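Local coordinates for cobalamin biosynthesis protein CobN (Mycobacterium tuberculosis, PDB 7C6O) that is the large, catalytic subunit of cobaltochelatase, which probably inserts cobalt into the corrin ring during cobalamin biosynthesis, at residues L156-T159 with G164-F167; D419-I424 with T1183-W1188. All coordinates share one frame; numbering follows the deposited sequence. Where two conformers were deposited one is given.

Contact 1. Residues L156-T159 with G164-F167; sequences LCDT and GFGF
Asp-158 offers both carboxylate oxygens to the backbone of the loop 164-167, a worked example of how one acidic side chain near the end of a helix can hold the loop that follows. OD1 accepts from Phe-165 N at 2.9 Å, and OD2 from Gly-166 N at a short 2.6 Å. Each oxygen uses its syn lone pair, the one on the side of its partner oxygen, so the carboxylate grips two successive amides like a fork. The bonds are somewhat bent, with N-H...O angles of 151° and 149°. A chi1 of -71° sets CG of Asp-158 beside its own backbone N and anti to the carbonyl carbon, which carries the carboxylate off the helix to the loop. OD1 also hydrogen-bonds Thr-163 OG1, a third bond to the carboxylate and the second to OD1, from just before the loop.

Two aromatic rings meet this aspartate edge-on. The ring of Phe-165 brings CD2 to 3.4 Å from Asp-158 OD1, and the ring of Phe-167 brings CD2 to 3.8 Å from Asp-158 OD2, both oxygens lying near the respective ring planes, where the positive ring hydrogens would suit a carboxylate. Cys-157, one residue earlier, meets the Phe-165 ring obliquely: its CB is 4.0 Å from CD2 of Phe-165, and its SG makes a sulfur-aromatic contact 5.4 Å from the ring centroid.

The contact lies at the surface, at the end of helix 146-161. Phe-167 reaches back to Phe-155 edge-to-face and touches Tyr-140 of helix 131-143, Phe-165 rests on Ala-154 and Pro-40, and Leu-156 packs on Ile-84 and Val-86 of strand 84-89.

Contact 2. Residues D419-I424 with T1183-W1188; sequences DGDALI and TESNPW
Ser-1185 OG donates a hydrogen bond to Asp-421 OD2 at 2.7 Å, and this single bond carries the direct contact between the two segments. The hydroxyl approaches on the syn side of the carboxylate, 17° out of its plane. Ser-1185 CB follows the hydroxyl in, 3.4 Å from Asp-421 OD2, so that the serine meets the acid with its methylene as well as its oxygen. A chi1 of -73° in the serine swings OG to the side of its own backbone N, turning the hydroxyl toward Asp-421.

Tyr-1137 of helix 1136-1157 meets both segments through its backbone: its N donates to the other carboxylate oxygen, Asp-421 OD1, and its O accepts from Asn-1186 ND2. The aspartate is thus gripped at both oxygens and fixed in rotation. Its own helix starts just before it: Asp-419 is the N-cap of helix 420-431, its OD1 accepting weakly from Ala-422 N at 3.3 Å. Asp-421 therefore stands in the first turn, where the helix dipole would probably help to stabilise its negative charge.

The serine, for its part, closes helix 1176-1185, and the helical path is interrupted at Asn-1186 before helix 1187-1203 begins. Asn-1186 is the N-cap of that second helix, its OD1 accepting from Ala-1189 N. Farther out, Ser-1185 O accepts from His-425 NE2, and the ring of Trp-1188 meets that of His-425 edge-to-face.

How the contacts relate
From the N terminus, the chain first runs through the parallel sheet of strands 42-46, 62-65, 84-89 and 110-114, then along helix 146-161, where contact 1 closes a short loop with four residues between its segments. It continues through further sheets and helices before 419-424 opens contact 2, which closes 758 intervening residues later, when 1183-1188 returns near the C terminus. The two neither nest nor cross, being in series. The centres of contact 1 and contact 2 are about 85 Å apart, on opposite sides of the chain's centre. Contact 1 is thus local, fastening a helix to its following loop, whereas contact 2 joins the start of helix 420-431 to the C-terminal helices.

Contact 1. Residues L156-T159 with G164-F167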
loop_
_atom_site.group_PDB
_atom_site.type_symbol
_atom_site.label_atom_id
_atom_site.label_comp_id
_atom_site.label_asym_id
_atom_site.label_seq_id
_atom_site.Cartn_x
_atom_site.Cartn_y
_atom_site.Cartn_z
ATOM N N LEU A 156 31.475 -38.092 -26.397
ATOM C CA LEU A 156 30.665 -39.253 -26.745
ATOM C C LEU A 156 30.952 -39.727 -28.162
ATOM O O LEU A 156 31.053 -40.935 -28.409
ATOM C CB LEU A 156 29.185 -38.927 -26.579
ATOM C CG LEU A 156 28.755 -38.734 -25.128
ATOM C CD1 LEU A 156 27.319 -38.261 -25.082
ATOM C CD2 LEU A 156 28.933 -40.035 -24.363
ATOM N N CYS A 157 31.085 -38.793 -29.106
ATOM C CA CYS A 157 31.392 -39.170 -30.482
ATOM C C CYS A 157 32.727 -39.901 -30.568
ATOM O O CYS A 157 32.816 -40.984 -31.159
ATOM C CB CYS A 157 31.396 -37.929 -31.375
ATOM S SG CYS A 157 29.761 -37.249 -31.701
ATOM N N ASP A 158 33.779 -39.326 -29.979
ATOM C CA ASP A 158 35.098 -39.951 -30.056
ATOM C C ASP A 158 35.131 -41.283 -29.318
ATOM O O ASP A 158 35.795 -42.227 -29.761
ATOM C CB ASP A 158 36.167 -39.012 -29.495
ATOM C CG ASP A 158 36.433 -37.821 -30.394
ATOM O OD1 ASP A 158 35.704 -37.650 -31.397
ATOM O OD2 ASP A 158 37.379 -37.060 -30.095
ATOM N N THR A 159 34.429 -41.379 -28.188
ATOM C CA THR A 159 34.467 -42.600 -27.393
ATOM C C THR A 159 33.633 -43.705 -28.025
ATOM O O THR A 159 34.084 -44.851 -28.126
ATOM C CB THR A 159 33.977 -42.320 -25.968
ATOM O OG1 THR A 159 34.839 -41.362 -25.345
ATOM C CG2 THR A 159 33.964 -43.601 -25.143
ATOM N N GLY A 164 37.282 -38.288 -34.322
ATOM C CA GLY A 164 38.486 -37.638 -33.843
ATOM C C GLY A 164 38.336 -36.151 -33.595
ATOM O O GLY A 164 39.222 -35.368 -33.949
ATOM N N PHE A 165 37.222 -35.746 -32.983
ATOM C CA PHE A 165 37.025 -34.332 -32.689
ATOM C C PHE A 165 37.995 -33.835 -31.626
ATOM O O PHE A 165 38.420 -32.676 -31.673
ATOM C CB PHE A 165 35.587 -34.074 -32.231
ATOM C CG PHE A 165 34.556 -34.299 -33.296
ATOM C CD1 PHE A 165 34.243 -33.295 -34.198
ATOM C CD2 PHE A 165 33.888 -35.508 -33.386
ATOM C CE1 PHE A 165 33.290 -33.499 -35.179
ATOM C CE2 PHE A 165 32.935 -35.720 -34.364
ATOM C CZ PHE A 165 32.635 -34.713 -35.262
ATOM N N GLY A 166 38.356 -34.688 -30.671
ATOM C CA GLY A 166 39.098 -34.241 -29.511
ATOM C C GLY A 166 38.166 -33.610 -28.499
ATOM O O GLY A 166 37.137 -33.038 -28.873
ATOM N N PHE A 167 38.502 -33.704 -27.215
ATOM C CA PHE A 167 37.619 -33.194 -26.178
ATOM C C PHE A 167 38.428 -32.842 -24.939
ATOM O O PHE A 167 39.511 -33.382 -24.699
ATOM C CB PHE A 167 36.520 -34.209 -25.826
ATOM C CG PHE A 167 37.045 -35.563 -25.428
ATOM C CD1 PHE A 167 37.438 -35.816 -24.123
ATOM C CD2 PHE A 167 37.143 -36.583 -26.363
ATOM C CE1 PHE A 167 37.922 -37.058 -23.756
ATOM C CE2 PHE A 167 37.625 -37.827 -26.001
ATOM C CZ PHE A 167 38.015 -38.065 -24.697
#

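Contact 2. Residues D419-I424 with T1183-W1188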
loop_
_atom_site.group_PDB
_atom_site.type_symbol
_atom_site.label_atom_id
_atom_site.label_comp_id
_atom_site.label_asym_id
_atom_site.label_seq_id
_atom_site.Cartn_x
_atom_site.Cartn_y
_atom_site.Cartn_z
ATOM N N ASP A 419 10.384 29.264 11.014
ATOM C CA ASP A 419 8.986 29.687 10.908
ATOM C C ASP A 419 8.341 28.949 9.737
ATOM O O ASP A 419 8.480 29.364 8.583
ATOM C CB ASP A 419 8.899 31.201 10.733
ATOM C CG ASP A 419 7.469 31.714 10.690
ATOM O OD1 ASP A 419 6.522 30.902 10.775
ATOM O OD2 ASP A 419 7.294 32.946 10.572
ATOM N N GLY A 420 7.609 27.877 10.044
ATOM C CA GLY A 420 6.966 27.104 8.992
ATOM C C GLY A 420 5.930 27.900 8.221
ATOM O O GLY A 420 5.773 27.718 7.011
ATOM N N ASP A 421 5.200 28.782 8.908
ATOM C CA ASP A 421 4.211 29.611 8.224
ATOM C C ASP A 421 4.865 30.498 7.172
ATOM O O ASP A 421 4.343 30.644 6.061
ATOM C CB ASP A 421 3.446 30.472 9.230
ATOM C CG ASP A 421 2.385 29.694 9.984
ATOM O OD1 ASP A 421 2.290 28.463 9.794
ATOM O OD2 ASP A 421 1.643 30.324 10.768
ATOM N N ALA A 422 6.005 31.107 7.508
ATOM C CA ALA A 422 6.689 31.970 6.551
ATOM C C ALA A 422 7.116 31.189 5.315
ATOM O O ALA A 422 6.994 31.682 4.187
ATOM C CB ALA A 422 7.899 32.630 7.210
ATOM N N LEU A 423 7.612 29.966 5.509
ATOM C CA LEU A 423 8.037 29.150 4.378
ATOM C C LEU A 423 6.855 28.792 3.487
ATOM O O LEU A 423 6.904 28.981 2.266
ATOM C CB LEU A 423 8.735 27.884 4.872
ATOM C CG LEU A 423 9.211 26.934 3.769
ATOM C CD1 LEU A 423 10.273 27.610 2.908
ATOM C CD2 LEU A 423 9.731 25.628 4.353
ATOM N N ILE A 424 5.779 28.275 4.085
ATOM C CA ILE A 424 4.659 27.813 3.277
ATOM C C ILE A 424 3.938 28.991 2.631
ATOM O O ILE A 424 3.454 28.880 1.498
ATOM C CB ILE A 424 3.712 26.936 4.124
ATOM C CG1 ILE A 424 2.849 26.055 3.219
ATOM C CG2 ILE A 424 2.850 27.774 5.063
ATOM C CD1 ILE A 424 3.637 24.968 2.517
ATOM N N THR A 1183 -6.749 33.370 10.522
ATOM C CA THR A 1183 -6.382 34.514 9.693
ATOM C C THR A 1183 -4.867 34.665 9.585
ATOM O O THR A 1183 -4.343 34.979 8.511
ATOM C CB THR A 1183 -7.016 35.787 10.257
ATOM O OG1 THR A 1183 -8.442 35.655 10.239
ATOM C CG2 THR A 1183 -6.609 37.005 9.437
ATOM N N GLU A 1184 -4.147 34.429 10.684
ATOM C CA GLU A 1184 -2.701 34.610 10.662
ATOM C C GLU A 1184 -1.997 33.462 9.946
ATOM O O GLU A 1184 -1.094 33.695 9.134
ATOM C CB GLU A 1184 -2.178 34.764 12.090
ATOM C CG GLU A 1184 -2.708 36.004 12.800
ATOM C CD GLU A 1184 -2.361 36.036 14.276
ATOM O OE1 GLU A 1184 -1.959 34.985 14.820
ATOM O OE2 GLU A 1184 -2.491 37.114 14.894
ATOM N N SER A 1185 -2.395 32.219 10.222
ATOM C CA SER A 1185 -1.675 31.060 9.702
ATOM C C SER A 1185 -2.188 30.553 8.360
ATOM O O SER A 1185 -1.390 30.056 7.557
ATOM C CB SER A 1185 -1.722 29.911 10.716
ATOM O OG SER A 1185 -0.876 30.175 11.821
ATOM N N ASN A 1186 -3.489 30.640 8.095
ATOM C CA ASN A 1186 -4.008 30.043 6.870
ATOM C C ASN A 1186 -5.312 30.712 6.453
ATOM O O ASN A 1186 -6.383 30.097 6.538
ATOM C CB ASN A 1186 -4.211 28.538 7.064
ATOM C CG ASN A 1186 -4.315 27.782 5.751
ATOM O OD1 ASN A 1186 -4.662 28.350 4.716
ATOM N ND2 ASN A 1186 -4.024 26.488 5.792
ATOM N N PRO A 1187 -5.263 31.962 5.989
ATOM C CA PRO A 1187 -6.508 32.635 5.581
ATOM C C PRO A 1187 -7.205 31.948 4.422
ATOM O O PRO A 1187 -8.436 32.031 4.315
ATOM C CB PRO A 1187 -6.031 34.046 5.207
ATOM C CG PRO A 1187 -4.595 33.860 4.825
ATOM C CD PRO A 1187 -4.071 32.788 5.731
ATOM N N TRP A 1188 -6.455 31.261 3.555
ATOM C CA TRP A 1188 -7.075 30.519 2.461
ATOM C C TRP A 1188 -8.008 29.438 2.993
ATOM O O TRP A 1188 -9.101 29.229 2.453
ATOM C CB TRP A 1188 -5.996 29.900 1.570
ATOM C CG TRP A 1188 -4.929 30.870 1.157
ATOM C CD1 TRP A 1188 -4.941 31.685 0.063
ATOM C CD2 TRP A 1188 -3.694 31.130 1.838
ATOM N NE1 TRP A 1188 -3.788 32.435 0.018
ATOM C CE2 TRP A 1188 -3.007 32.113 1.096
ATOM C CE3 TRP A 1188 -3.100 30.624 3.000
ATOM C CZ2 TRP A 1188 -1.760 32.602 1.481
ATOM C CZ3 TRP A 1188 -1.862 31.110 3.378
ATOM C CH2 TRP A 1188 -1.206 32.090 2.622
#